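Local coordinates for protein beta-lactamase (PDB 6KBY) that probably hydrolyses beta-lactam antibiotics as a class C beta-lactamase, opening the lactam to a substituted beta-amino acid, and holds adenosine monophosphate covalently in its active site, at residues Asp21-Leu26 against Val356-Lys361; Gly34-Val39 against Ile47-Leu52; Leu90-Ser95 against Val111-Val116; Gly105-His110 against Ala143-Asp148; Tyr284-Pro289 against Asn316-Lys321. All blocks are in the same frame, centred on the assembly; numbering follows the deposited sequence.

Contact 1: residues Asp21-Leu26 against Val356-Lys361; sequences DLIQPL and VTVAYK
Leu22 lies over Val358 and Lys361 where two helices close to the chain ends, 11-30 and 352-364, pack side by side against the large antiparallel sheet of the class C beta-lactamase fold. The short segments run almost antiparallel, their directions 162° apart, and their axes are separated by 10.6 Å at closest approach. No hydrogen bond spans them, so the interface is made by aliphatic side chains. Leu22 carries most of one side. Its CG stands beside the backbone N and anti to the carbonyl carbon (chi1 -67°), and its two methyls reach different levels of the lysine: CD1 lies 3.8 Å from Lys361 CB, while CD2 lies 3.8 Å from Lys361 CD. The lysine is extended beyond CG, and the two chains cross obliquely, with the hydrocarbon part of Lys361 doing the touching. Deeper in, Val358 is the buried counterpart. Its CG1, anti to the backbone N (chi1 168°), meets Leu22 CB at 4.1 Å and Ile23 CD1 at the same distance of 4.1 Å. Ile23 comes at this valine at about a right angle, reaching across with its terminal methyl. The face turned to the sheet is closed by Met35 and Val37 of strand 34-41, which touch Ile23, and by Met344 of strand 340-346, which touches Val358. One turn beyond Leu22, the other methyl of the valine is used, Val358 CG2 lying 4.3 Å from Leu26 CD1.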
# COMPACT_ATOMS: atom_id res chain seq x y z
N ASP A 21 -11.85 21.60 -5.23
CA ASP A 21 -11.76 22.63 -4.19
C ASP A 21 -10.77 22.26 -3.09
O ASP A 21 -10.28 23.16 -2.40
CB ASP A 21 -13.13 22.90 -3.58
CG ASP A 21 -14.04 23.69 -4.50
OD1 ASP A 21 -13.60 24.09 -5.60
OD2 ASP A 21 -15.22 23.89 -4.13
N LEU A 22 -10.50 20.97 -2.90
CA LEU A 22 -9.49 20.54 -1.94
C LEU A 22 -8.11 20.36 -2.58
O LEU A 22 -7.10 20.70 -1.97
CB LEU A 22 -9.91 19.23 -1.27
CG LEU A 22 -11.13 19.37 -0.37
CD1 LEU A 22 -11.75 18.02 -0.06
CD2 LEU A 22 -10.76 20.08 0.92
N ILE A 23 -8.07 19.83 -3.80
CA ILE A 23 -6.79 19.48 -4.41
C ILE A 23 -6.05 20.72 -4.91
O ILE A 23 -4.82 20.80 -4.79
CB ILE A 23 -6.99 18.44 -5.52
CG1 ILE A 23 -7.47 17.11 -4.91
CG2 ILE A 23 -5.72 18.24 -6.34
CD1 ILE A 23 -6.46 16.44 -3.98
N GLN A 24 -6.75 21.68 -5.51
CA GLN A 24 -6.04 22.85 -6.02
C GLN A 24 -5.31 23.62 -4.93
O GLN A 24 -4.12 23.91 -5.10
CB GLN A 24 -6.96 23.71 -6.90
CG GLN A 24 -7.33 23.03 -8.19
CD GLN A 24 -8.17 23.92 -9.08
OE1 GLN A 24 -8.95 24.73 -8.59
NE2 GLN A 24 -7.99 23.79 -10.39
N PRO A 25 -5.94 23.97 -3.80
CA PRO A 25 -5.16 24.62 -2.74
C PRO A 25 -4.07 23.73 -2.16
O PRO A 25 -2.99 24.22 -1.83
CB PRO A 25 -6.23 25.01 -1.71
CG PRO A 25 -7.52 25.04 -2.49
CD PRO A 25 -7.37 23.92 -3.48
N LEU A 26 -4.34 22.43 -2.03
CA LEU A 26 -3.33 21.49 -1.54
C LEU A 26 -2.08 21.54 -2.42
O LEU A 26 -0.95 21.61 -1.91
CB LEU A 26 -3.92 20.08 -1.54
CG LEU A 26 -2.98 18.97 -1.07
CD1 LEU A 26 -2.86 18.98 0.45
CD2 LEU A 26 -3.48 17.62 -1.57
N VAL A 356 -4.58 12.30 4.48
CA VAL A 356 -5.68 11.68 5.20
C VAL A 356 -6.84 12.65 5.36
O VAL A 356 -8.01 12.27 5.20
CB VAL A 356 -5.15 11.20 6.57
CG1 VAL A 356 -6.29 10.81 7.47
CG2 VAL A 356 -4.14 10.06 6.38
N THR A 357 -6.54 13.91 5.68
CA THR A 357 -7.60 14.89 5.89
C THR A 357 -8.38 15.14 4.60
O THR A 357 -9.62 15.18 4.60
CB THR A 357 -6.99 16.19 6.42
OG1 THR A 357 -6.38 15.95 7.70
CG2 THR A 357 -8.06 17.27 6.56
N VAL A 358 -7.67 15.31 3.48
CA VAL A 358 -8.35 15.51 2.20
C VAL A 358 -9.21 14.31 1.85
O VAL A 358 -10.37 14.45 1.45
CB VAL A 358 -7.32 15.84 1.11
CG1 VAL A 358 -7.96 15.76 -0.27
CG2 VAL A 358 -6.73 17.23 1.34
N ALA A 359 -8.67 13.10 2.02
CA ALA A 359 -9.44 11.90 1.72
C ALA A 359 -10.69 11.80 2.60
O ALA A 359 -11.77 11.43 2.13
CB ALA A 359 -8.57 10.66 1.91
N TYR A 360 -10.54 12.11 3.89
CA TYR A 360 -11.68 12.08 4.80
C TYR A 360 -12.76 13.05 4.36
O TYR A 360 -13.95 12.71 4.34
CB TYR A 360 -11.18 12.39 6.21
CG TYR A 360 -12.29 12.46 7.24
CD1 TYR A 360 -12.78 11.31 7.84
CD2 TYR A 360 -12.84 13.68 7.60
CE1 TYR A 360 -13.80 11.39 8.79
CE2 TYR A 360 -13.85 13.76 8.54
CZ TYR A 360 -14.33 12.62 9.13
OH TYR A 360 -15.34 12.71 10.06
N LYS A 361 -12.36 14.27 3.99
CA LYS A 361 -13.34 15.25 3.54
C LYS A 361 -14.04 14.79 2.26
O LYS A 361 -15.25 14.96 2.12
CB LYS A 361 -12.67 16.60 3.33
CG LYS A 361 -12.25 17.27 4.62
CD LYS A 361 -11.44 18.52 4.32
CE LYS A 361 -11.05 19.28 5.56
NZ LYS A 361 -10.12 20.40 5.24

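Contact 2: residues Gly34-Val39 against Ile47-Leu52; sequences GMSVAV and IYNYGL
Met35 and Tyr50, then Val37 and Tyr48, are the hydrogen-bonded pairs that tie residues 34-39 to 47-52, each joined by two backbone bonds; Val37 N to Tyr48 O and Tyr48 N to Val37 O both span 2.8 Å. These four side chains are all buried, under helix 11-30, whose Glu12 and Asp20 bond the hydroxyls of Tyr48 and Tyr50. Val37 CG2 comes within 4.4 Å of Tyr50 CE1, and Met35 O lies at the edge of the Tyr50 ring, near its plane. The strands form a beta hairpin, antiparallel at 169°, in which strand 44-50 is the outermost of the sheet. On the other face Ser36 and Ala38 are also buried, beside helix 234-244, whereas Ile47 and Asn49 are partly open to solvent. Ser36 OG, anti to its backbone N (chi1 -177°), donates to Asn49 OD1 at 2.7 Å, nearly along the C=O axis, and is also bonded to Ser234 OG. Ile47 CD1 rests 3.5 Å from Ala38 CB. At the far end Gly34 faces exposed Gly51 in a non-hydrogen-bonded pair, with CA-H...O contacts from Gly34 CA to Tyr50 O and Leu52 O, each 3.2 Å.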
# COMPACT_ATOMS: atom_id res chain seq x y z
N GLY A 34 2.07 17.69 -9.74
CA GLY A 34 1.02 16.94 -10.41
C GLY A 34 0.35 15.96 -9.47
O GLY A 34 0.98 15.39 -8.58
N MET A 35 -0.95 15.76 -9.69
CA MET A 35 -1.71 14.77 -8.93
C MET A 35 -2.72 14.09 -9.83
O MET A 35 -3.17 14.65 -10.83
CB MET A 35 -2.46 15.38 -7.75
CG MET A 35 -1.56 15.87 -6.64
SD MET A 35 -2.38 16.30 -5.10
CE MET A 35 -2.95 14.71 -4.51
N SER A 36 -3.11 12.89 -9.43
CA SER A 36 -4.33 12.28 -9.93
C SER A 36 -5.10 11.75 -8.74
O SER A 36 -4.52 11.14 -7.83
CB SER A 36 -4.04 11.16 -10.94
OG SER A 36 -5.26 10.64 -11.44
N VAL A 37 -6.40 12.01 -8.74
CA VAL A 37 -7.30 11.53 -7.70
C VAL A 37 -8.38 10.70 -8.37
O VAL A 37 -9.04 11.18 -9.30
CB VAL A 37 -7.91 12.70 -6.91
CG1 VAL A 37 -8.89 12.19 -5.86
CG2 VAL A 37 -6.81 13.54 -6.29
N ALA A 38 -8.57 9.48 -7.89
CA ALA A 38 -9.58 8.58 -8.41
C ALA A 38 -10.54 8.26 -7.29
O ALA A 38 -10.11 7.92 -6.17
CB ALA A 38 -8.93 7.29 -8.93
N VAL A 39 -11.84 8.36 -7.57
CA VAL A 39 -12.90 8.10 -6.61
C VAL A 39 -13.87 7.09 -7.20
O VAL A 39 -14.23 7.18 -8.38
CB VAL A 39 -13.66 9.41 -6.27
CG1 VAL A 39 -14.85 9.14 -5.37
CG2 VAL A 39 -12.72 10.42 -5.63
N ILE A 47 -12.05 10.00 -12.38
CA ILE A 47 -10.61 10.24 -12.38
C ILE A 47 -10.38 11.71 -12.65
O ILE A 47 -10.86 12.23 -13.67
CB ILE A 47 -9.90 9.41 -13.48
CG1 ILE A 47 -10.34 7.95 -13.47
CG2 ILE A 47 -8.38 9.58 -13.36
CD1 ILE A 47 -9.78 7.14 -12.35
N TYR A 48 -9.63 12.38 -11.78
CA TYR A 48 -9.33 13.80 -11.91
C TYR A 48 -7.82 13.99 -11.94
O TYR A 48 -7.12 13.54 -11.03
CB TYR A 48 -9.96 14.58 -10.76
CG TYR A 48 -11.45 14.36 -10.67
CD1 TYR A 48 -12.30 14.87 -11.64
CD2 TYR A 48 -12.02 13.60 -9.65
CE1 TYR A 48 -13.67 14.66 -11.60
CE2 TYR A 48 -13.39 13.39 -9.59
CZ TYR A 48 -14.20 13.92 -10.57
OH TYR A 48 -15.57 13.71 -10.52
N ASN A 49 -7.32 14.63 -12.99
CA ASN A 49 -5.90 14.85 -13.18
C ASN A 49 -5.58 16.33 -13.07
O ASN A 49 -6.34 17.18 -13.55
CB ASN A 49 -5.47 14.33 -14.55
CG ASN A 49 -5.72 12.85 -14.69
OD1 ASN A 49 -5.48 12.07 -13.76
ND2 ASN A 49 -6.23 12.44 -15.85
N TYR A 50 -4.44 16.63 -12.45
CA TYR A 50 -4.06 18.01 -12.16
C TYR A 50 -2.59 18.21 -12.45
O TYR A 50 -1.75 17.41 -12.03
CB TYR A 50 -4.28 18.32 -10.68
CG TYR A 50 -5.69 18.11 -10.20
CD1 TYR A 50 -6.11 16.86 -9.75
CD2 TYR A 50 -6.60 19.16 -10.17
CE1 TYR A 50 -7.40 16.66 -9.30
CE2 TYR A 50 -7.89 18.97 -9.73
CZ TYR A 50 -8.29 17.72 -9.30
OH TYR A 50 -9.58 17.51 -8.85
N GLY A 51 -2.26 19.31 -13.14
CA GLY A 51 -0.88 19.74 -13.16
C GLY A 51 0.03 18.87 -14.02
O GLY A 51 -0.37 18.33 -15.06
N LEU A 52 1.28 18.75 -13.57
CA LEU A 52 2.39 18.29 -14.38
C LEU A 52 3.00 17.01 -13.83
O LEU A 52 3.36 16.94 -12.65
CB LEU A 52 3.48 19.35 -14.44
CG LEU A 52 3.04 20.71 -14.96
CD1 LEU A 52 4.22 21.69 -14.96
CD2 LEU A 52 2.44 20.56 -16.34

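Contact 3: residues Leu90-Ser95 against Val111-Val116; sequences LSLDQS and VSVLNV
The peptide carbonyls of Leu92 and Gln94 are the flat groups that face residues 111-116, and each receives a backbone N-H from the first turn of helix 113-117. Val113 N meets Gln94 O at 2.9 Å, almost in line with the carbonyl bond (171°). Leu114 N reaches Leu92 O at 2.8 Å, tilted 16° from the carbonyl plane. Beside these bonds Ser112 CA makes a CA-H...O contact with Gln94 O, and Ser95 CA one with Val111 O. Ser91 to Gln94 form a type I beta turn, which brings the two acceptor carbonyls round to the helix start. Apolar groups flank the polar seam: the Leu92 side chain crosses Val113 at about a right angle, its CD2 touching Val113 CG1 at 3.9 Å, while Leu92 CB lies 4.2 Å from Leu114 CB. Tyr267 of strand 266-270 touches both leucines. The helix start is finished by a capping box. Ser112 OG, between its own backbone N and carbonyl carbon (chi1 67°), accepts from Asn115 N at 2.9 Å, and Asn115 OD1 accepts in return from Ser112 N at 2.9 Å. The first N-H groups of a helix have no partner within it; here the turn supplies acceptors for two of them and the Ser112 side chain for a third, and the carbonyl dipoles would probably interact favourably with the positive end of the helix.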
# COMPACT_ATOMS: atom_id res chain seq x y z
N LEU A 90 1.18 -21.85 1.60
CA LEU A 90 1.75 -21.06 2.68
C LEU A 90 0.79 -21.12 3.85
O LEU A 90 -0.42 -21.00 3.66
CB LEU A 90 1.89 -19.61 2.18
CG LEU A 90 2.46 -18.49 3.03
CD1 LEU A 90 2.90 -17.37 2.12
CD2 LEU A 90 1.42 -17.97 3.99
N SER A 91 1.33 -21.32 5.06
CA SER A 91 0.58 -21.10 6.29
C SER A 91 1.19 -19.93 7.04
O SER A 91 2.39 -19.92 7.33
CB SER A 91 0.61 -22.32 7.20
OG SER A 91 0.08 -21.95 8.46
N LEU A 92 0.35 -18.94 7.36
CA LEU A 92 0.84 -17.73 8.01
C LEU A 92 1.37 -18.00 9.41
O LEU A 92 2.21 -17.24 9.90
CB LEU A 92 -0.27 -16.68 8.05
CG LEU A 92 -0.75 -16.18 6.68
CD1 LEU A 92 -1.99 -15.34 6.84
CD2 LEU A 92 0.35 -15.37 6.02
N ASP A 93 0.90 -19.06 10.06
CA ASP A 93 1.34 -19.34 11.42
C ASP A 93 2.70 -20.02 11.49
O ASP A 93 3.30 -20.05 12.57
CB ASP A 93 0.26 -20.14 12.15
CG ASP A 93 -0.92 -19.28 12.56
OD1 ASP A 93 -0.67 -18.23 13.18
OD2 ASP A 93 -2.08 -19.64 12.24
N GLN A 94 3.20 -20.56 10.39
CA GLN A 94 4.51 -21.20 10.41
C GLN A 94 5.62 -20.17 10.56
O GLN A 94 5.45 -18.98 10.25
CB GLN A 94 4.74 -22.00 9.12
CG GLN A 94 3.84 -23.22 8.96
CD GLN A 94 4.19 -24.35 9.91
OE1 GLN A 94 5.36 -24.60 10.20
NE2 GLN A 94 3.17 -25.04 10.41
N SER A 95 6.77 -20.63 11.03
CA SER A 95 7.89 -19.74 11.23
C SER A 95 8.52 -19.34 9.89
O SER A 95 8.41 -20.04 8.88
CB SER A 95 8.96 -20.41 12.09
OG SER A 95 9.55 -21.49 11.39
N VAL A 111 9.90 -16.28 14.70
CA VAL A 111 9.15 -15.23 14.00
C VAL A 111 8.25 -15.94 13.00
O VAL A 111 8.74 -16.70 12.16
CB VAL A 111 10.11 -14.29 13.26
CG1 VAL A 111 9.34 -13.30 12.41
CG2 VAL A 111 11.04 -13.58 14.22
N SER A 112 6.95 -15.67 13.05
CA SER A 112 6.05 -16.30 12.09
C SER A 112 5.95 -15.46 10.81
O SER A 112 6.27 -14.27 10.78
CB SER A 112 4.66 -16.50 12.68
OG SER A 112 4.05 -15.24 12.90
N VAL A 113 5.46 -16.12 9.76
CA VAL A 113 5.11 -15.37 8.56
C VAL A 113 4.09 -14.28 8.89
O VAL A 113 4.17 -13.15 8.39
CB VAL A 113 4.65 -16.31 7.43
CG1 VAL A 113 4.29 -15.54 6.18
CG2 VAL A 113 5.73 -17.34 7.13
N LEU A 114 3.12 -14.61 9.75
CA LEU A 114 2.14 -13.61 10.17
C LEU A 114 2.83 -12.40 10.80
O LEU A 114 2.44 -11.25 10.54
CB LEU A 114 1.14 -14.23 11.15
CG LEU A 114 -0.04 -13.33 11.51
CD1 LEU A 114 -0.94 -13.08 10.30
CD2 LEU A 114 -0.85 -13.91 12.67
N ASN A 115 3.86 -12.64 11.62
CA ASN A 115 4.58 -11.53 12.23
C ASN A 115 5.16 -10.59 11.17
O ASN A 115 5.01 -9.37 11.27
CB ASN A 115 5.72 -12.02 13.13
CG ASN A 115 5.26 -12.69 14.44
OD1 ASN A 115 5.90 -13.65 14.88
ND2 ASN A 115 4.22 -12.17 15.08
N VAL A 116 5.84 -11.13 10.16
CA VAL A 116 6.38 -10.22 9.15
C VAL A 116 5.27 -9.58 8.32
O VAL A 116 5.45 -8.47 7.79
CB VAL A 116 7.51 -10.83 8.29
CG1 VAL A 116 8.74 -11.13 9.13
CG2 VAL A 116 7.04 -12.07 7.53

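Contact 4: residues Gly105-His110 against Ala143-Asp148; sequences GSSFDH and AWKPAD
Trp144 O, the carbonyl at the first residue after helix 134-143, is gripped by the hydroxyl of Ser107, whose OG donates to it at 2.9 Å in the carbonyl plane, on a lone pair. A water also lies close to this oxygen and accepts from Ser107 N at 2.9 Å; its separation from Trp144 O is short enough to leave the details of that second bond doubtful. The hydroxyl stands beside its own backbone N and anti to the carbonyl carbon (chi1 -65°), and Lys145 CG packs against it at 3.3 Å. The next residue adds the aromatic part. The Phe108 ring and the six-membered ring of Trp144 form an offset stack, centroids 4.8 Å apart and planes inclined at 27°. The overlap is partial: Trp144 CZ3 stands over one face of Phe108, displaced toward the rim, and Phe108 CE2 approaches Trp144 CE3 to 3.4 Å. Ser107 CB reaches the same benzo part of the indole, 3.8 Å from Trp144 CE3. Ser106 OG accepts from Phe108 N at 3.0 Å in an ST turn, which holds the backbone just ahead of the stacked ring. This is a surface contact between two loops, one running from helix 96-99 to helix 113-117, the other from helix 134-143 to strand 153-154. Leu123 touches the side chains of both Phe108 and Trp144, and the backbone of Phe108 is hydrogen-bonded to Ser97 of helix 96-99.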
# COMPACT_ATOMS: atom_id res chain seq x y z
N GLY A 105 17.65 -22.23 13.03
CA GLY A 105 18.59 -22.03 14.11
C GLY A 105 18.76 -20.58 14.53
O GLY A 105 19.37 -20.33 15.58
N SER A 106 18.23 -19.63 13.77
CA SER A 106 18.34 -18.21 14.06
C SER A 106 17.11 -17.73 14.82
O SER A 106 16.22 -18.51 15.17
CB SER A 106 18.50 -17.42 12.75
OG SER A 106 17.25 -17.29 12.09
N SER A 107 17.05 -16.42 15.05
CA SER A 107 15.86 -15.84 15.68
C SER A 107 14.61 -16.07 14.85
O SER A 107 13.50 -16.00 15.38
CB SER A 107 16.06 -14.35 15.91
OG SER A 107 17.10 -14.12 16.83
N PHE A 108 14.76 -16.35 13.56
CA PHE A 108 13.60 -16.59 12.71
C PHE A 108 12.94 -17.94 12.96
O PHE A 108 11.88 -18.20 12.36
CB PHE A 108 13.96 -16.33 11.25
CG PHE A 108 14.16 -14.88 10.96
CD1 PHE A 108 13.06 -14.06 10.77
CD2 PHE A 108 15.43 -14.32 10.95
CE1 PHE A 108 13.22 -12.71 10.54
CE2 PHE A 108 15.60 -12.97 10.71
CZ PHE A 108 14.49 -12.16 10.51
N ASP A 109 13.51 -18.77 13.84
CA ASP A 109 12.76 -19.92 14.34
C ASP A 109 11.55 -19.48 15.15
O ASP A 109 10.64 -20.29 15.38
CB ASP A 109 13.63 -20.77 15.27
CG ASP A 109 14.71 -21.56 14.55
OD1 ASP A 109 14.72 -21.63 13.31
OD2 ASP A 109 15.57 -22.13 15.25
N HIS A 110 11.53 -18.24 15.63
CA HIS A 110 10.49 -17.76 16.54
C HIS A 110 9.73 -16.57 15.99
O HIS A 110 9.02 -15.90 16.75
CB HIS A 110 11.09 -17.43 17.91
CG HIS A 110 11.85 -18.57 18.52
ND1 HIS A 110 11.25 -19.78 18.82
CD2 HIS A 110 13.14 -18.70 18.88
CE1 HIS A 110 12.14 -20.59 19.35
NE2 HIS A 110 13.30 -19.96 19.39
N ALA A 143 22.20 -13.14 12.00
CA ALA A 143 22.78 -12.51 13.18
C ALA A 143 21.79 -11.65 13.95
O ALA A 143 22.09 -11.24 15.08
CB ALA A 143 23.99 -11.66 12.78
N TRP A 144 20.62 -11.39 13.37
CA TRP A 144 19.65 -10.48 13.96
C TRP A 144 18.94 -11.11 15.15
O TRP A 144 18.64 -12.31 15.15
CB TRP A 144 18.63 -10.10 12.89
CG TRP A 144 17.41 -9.38 13.40
CD1 TRP A 144 17.29 -8.04 13.63
CD2 TRP A 144 16.13 -9.96 13.71
NE1 TRP A 144 16.02 -7.75 14.08
CE2 TRP A 144 15.29 -8.91 14.13
CE3 TRP A 144 15.61 -11.26 13.67
CZ2 TRP A 144 13.96 -9.11 14.51
CZ3 TRP A 144 14.30 -11.47 14.05
CH2 TRP A 144 13.49 -10.39 14.46
N LYS A 145 18.63 -10.29 16.15
CA LYS A 145 17.79 -10.70 17.27
C LYS A 145 16.89 -9.51 17.60
O LYS A 145 17.38 -8.37 17.68
CB LYS A 145 18.64 -11.06 18.49
CG LYS A 145 19.44 -12.35 18.35
CD LYS A 145 20.51 -12.45 19.44
CE LYS A 145 19.96 -12.09 20.81
NZ LYS A 145 21.02 -12.13 21.87
N PRO A 146 15.59 -9.74 17.80
CA PRO A 146 14.70 -8.62 18.11
C PRO A 146 14.88 -8.15 19.55
O PRO A 146 15.31 -8.91 20.43
CB PRO A 146 13.31 -9.23 17.91
CG PRO A 146 13.50 -10.67 18.21
CD PRO A 146 14.87 -11.02 17.71
N ALA A 147 14.54 -6.88 19.78
CA ALA A 147 14.63 -6.31 21.12
C ALA A 147 13.57 -6.88 22.05
O ALA A 147 13.79 -6.96 23.26
CB ALA A 147 14.51 -4.79 21.05
N ASP A 148 12.42 -7.26 21.50
CA ASP A 148 11.33 -7.88 22.22
C ASP A 148 10.96 -9.16 21.51
O ASP A 148 11.30 -9.35 20.34
CB ASP A 148 10.08 -6.98 22.23
CG ASP A 148 10.42 -5.53 22.49
OD1 ASP A 148 10.71 -5.20 23.66
OD2 ASP A 148 10.42 -4.73 21.53
O HOH W 1 18.47 -14.30 13.57

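Contact 5: residues Tyr284-Pro289 against Asn316-Lys321; sequences YPVSLP and NVWINK
Trp318 has its CG anti to the backbone N (chi1 177°), and Val286 holds CG1 between its own backbone N and carbonyl carbon (chi1 58°); with these rotamers the methyl meets the indole. The pair joins strand 317-325 of the central antiparallel sheet to the connection between strand 280-283 and helix 288-294. Val286 CG1 lies 3.8 Å from Trp318 CE3 and 4.0 Å from Trp318 CD2, the two side chains crossing at about a right angle. Tyr284 comes to the same carbon from another position: its CD2 is 4.5 Å from Trp318 CE3, and each of these atoms lies near the plane of the other ring, so the rings meet by their edges. Tyr284 CB instead packs on the strand backbone, 3.7 Å from Val317 CA. The peptide after Tyr284, leading to Pro285, is cis. Farther along strand 317-325, Lys321 NZ is hydrogen-bonded to Tyr156 OH and the lysine side chain touches Ser71, the residue that binds AMP covalently, consistent with the K(T/S)G motif of the family. Just before strand 317-325 begins, Tyr284 N donates to Asn316 O at 3.1 Å, approaching from above the carbonyl plane, 39° out of it.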
# COMPACT_ATOMS: atom_id res chain seq x y z
N TYR A 284 -15.60 2.06 11.29
CA TYR A 284 -16.31 3.11 10.58
C TYR A 284 -17.73 3.20 11.16
O TYR A 284 -18.33 2.17 11.43
CB TYR A 284 -16.37 2.76 9.09
CG TYR A 284 -17.23 3.69 8.29
CD1 TYR A 284 -18.59 3.47 8.16
CD2 TYR A 284 -16.68 4.79 7.65
CE1 TYR A 284 -19.38 4.32 7.43
CE2 TYR A 284 -17.47 5.66 6.92
CZ TYR A 284 -18.82 5.41 6.81
OH TYR A 284 -19.63 6.25 6.09
N PRO A 285 -18.28 4.41 11.34
CA PRO A 285 -17.71 5.73 11.04
C PRO A 285 -16.47 6.02 11.88
O PRO A 285 -16.39 5.63 13.03
CB PRO A 285 -18.84 6.70 11.41
CG PRO A 285 -19.70 5.94 12.36
CD PRO A 285 -19.65 4.53 11.88
N VAL A 286 -15.48 6.66 11.28
CA VAL A 286 -14.22 6.91 11.96
C VAL A 286 -14.07 8.41 12.15
O VAL A 286 -14.52 9.20 11.32
CB VAL A 286 -13.02 6.30 11.19
CG1 VAL A 286 -12.95 6.86 9.79
CG2 VAL A 286 -11.71 6.51 11.96
N SER A 287 -13.49 8.80 13.28
CA SER A 287 -13.24 10.21 13.51
C SER A 287 -11.93 10.61 12.85
O SER A 287 -10.98 9.81 12.78
CB SER A 287 -13.17 10.54 15.00
OG SER A 287 -11.91 10.20 15.55
N LEU A 288 -11.88 11.83 12.35
CA LEU A 288 -10.62 12.33 11.82
C LEU A 288 -9.48 12.27 12.83
O LEU A 288 -8.38 11.82 12.45
CB LEU A 288 -10.81 13.73 11.21
CG LEU A 288 -9.57 14.32 10.55
CD1 LEU A 288 -9.02 13.40 9.47
CD2 LEU A 288 -9.90 15.69 9.97
N PRO A 289 -9.65 12.66 14.10
CA PRO A 289 -8.52 12.55 15.04
C PRO A 289 -7.94 11.15 15.14
O PRO A 289 -6.72 10.99 15.17
CB PRO A 289 -9.11 13.05 16.36
CG PRO A 289 -10.18 14.00 15.95
CD PRO A 289 -10.79 13.38 14.72
N ASN A 316 -17.84 -2.76 7.71
CA ASN A 316 -18.05 -1.52 8.45
C ASN A 316 -16.75 -0.95 9.00
O ASN A 316 -16.64 -0.64 10.19
CB ASN A 316 -19.07 -1.76 9.57
CG ASN A 316 -20.46 -2.07 9.03
OD1 ASN A 316 -20.86 -1.54 7.99
ND2 ASN A 316 -21.19 -2.94 9.72
N VAL A 317 -15.76 -0.77 8.13
CA VAL A 317 -14.44 -0.29 8.51
C VAL A 317 -13.89 0.62 7.43
O VAL A 317 -14.30 0.56 6.26
CB VAL A 317 -13.44 -1.44 8.78
CG1 VAL A 317 -13.86 -2.25 10.00
CG2 VAL A 317 -13.31 -2.33 7.57
N TRP A 318 -12.94 1.46 7.83
CA TRP A 318 -12.15 2.31 6.94
C TRP A 318 -10.80 1.61 6.78
O TRP A 318 -10.04 1.50 7.75
CB TRP A 318 -11.98 3.68 7.60
CG TRP A 318 -11.13 4.67 6.88
CD1 TRP A 318 -9.77 4.66 6.75
CD2 TRP A 318 -11.58 5.85 6.22
NE1 TRP A 318 -9.35 5.76 6.03
CE2 TRP A 318 -10.45 6.51 5.70
CE3 TRP A 318 -12.84 6.42 6.01
CZ2 TRP A 318 -10.54 7.70 4.98
CZ3 TRP A 318 -12.93 7.61 5.30
CH2 TRP A 318 -11.79 8.23 4.79
N ILE A 319 -10.53 1.11 5.58
CA ILE A 319 -9.29 0.41 5.27
C ILE A 319 -8.40 1.36 4.50
O ILE A 319 -8.87 2.07 3.60
CB ILE A 319 -9.58 -0.87 4.46
CG1 ILE A 319 -10.61 -1.74 5.18
CG2 ILE A 319 -8.28 -1.63 4.19
CD1 ILE A 319 -10.97 -3.01 4.43
N ASN A 320 -7.11 1.41 4.85
CA ASN A 320 -6.27 2.42 4.23
C ASN A 320 -4.80 2.02 4.23
O ASN A 320 -4.37 1.12 4.96
CB ASN A 320 -6.51 3.83 4.81
CG ASN A 320 -5.95 4.07 6.23
OD1 ASN A 320 -5.96 5.23 6.66
ND2 ASN A 320 -5.49 3.04 6.94
N LYS A 321 -4.03 2.72 3.39
CA LYS A 321 -2.58 2.59 3.39
C LYS A 321 -1.97 3.84 2.77
O LYS A 321 -2.41 4.30 1.72
CB LYS A 321 -2.14 1.36 2.60
CG LYS A 321 -0.63 1.08 2.70
CD LYS A 321 -0.23 0.54 4.08
CE LYS A 321 1.29 0.50 4.25
NZ LYS A 321 1.86 1.85 4.47

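From the N terminus, helix 11-30 opens contact 1, which closes only near the C terminus at helix 352-364, so the other four contacts nest within its loop. Contact 2 follows at once as a hairpin and touches contact 1 where Ile23 meets Tyr50 and Leu26 meets Met35. Contact 3 closes a 15-residue loop holding helix 96-99, and contact 4 one holding helices 113-117 and 134-143; the two cross, their segments alternating, and lie together across the chain's centre from contact 1, in the largely helical region. Contact 5 closes a loop holding helix 288-294 and strand 302-311 and returns to the sheet that contact 2 also reaches; Tyr360 of contact 1 packs against its Trp318 and Val286.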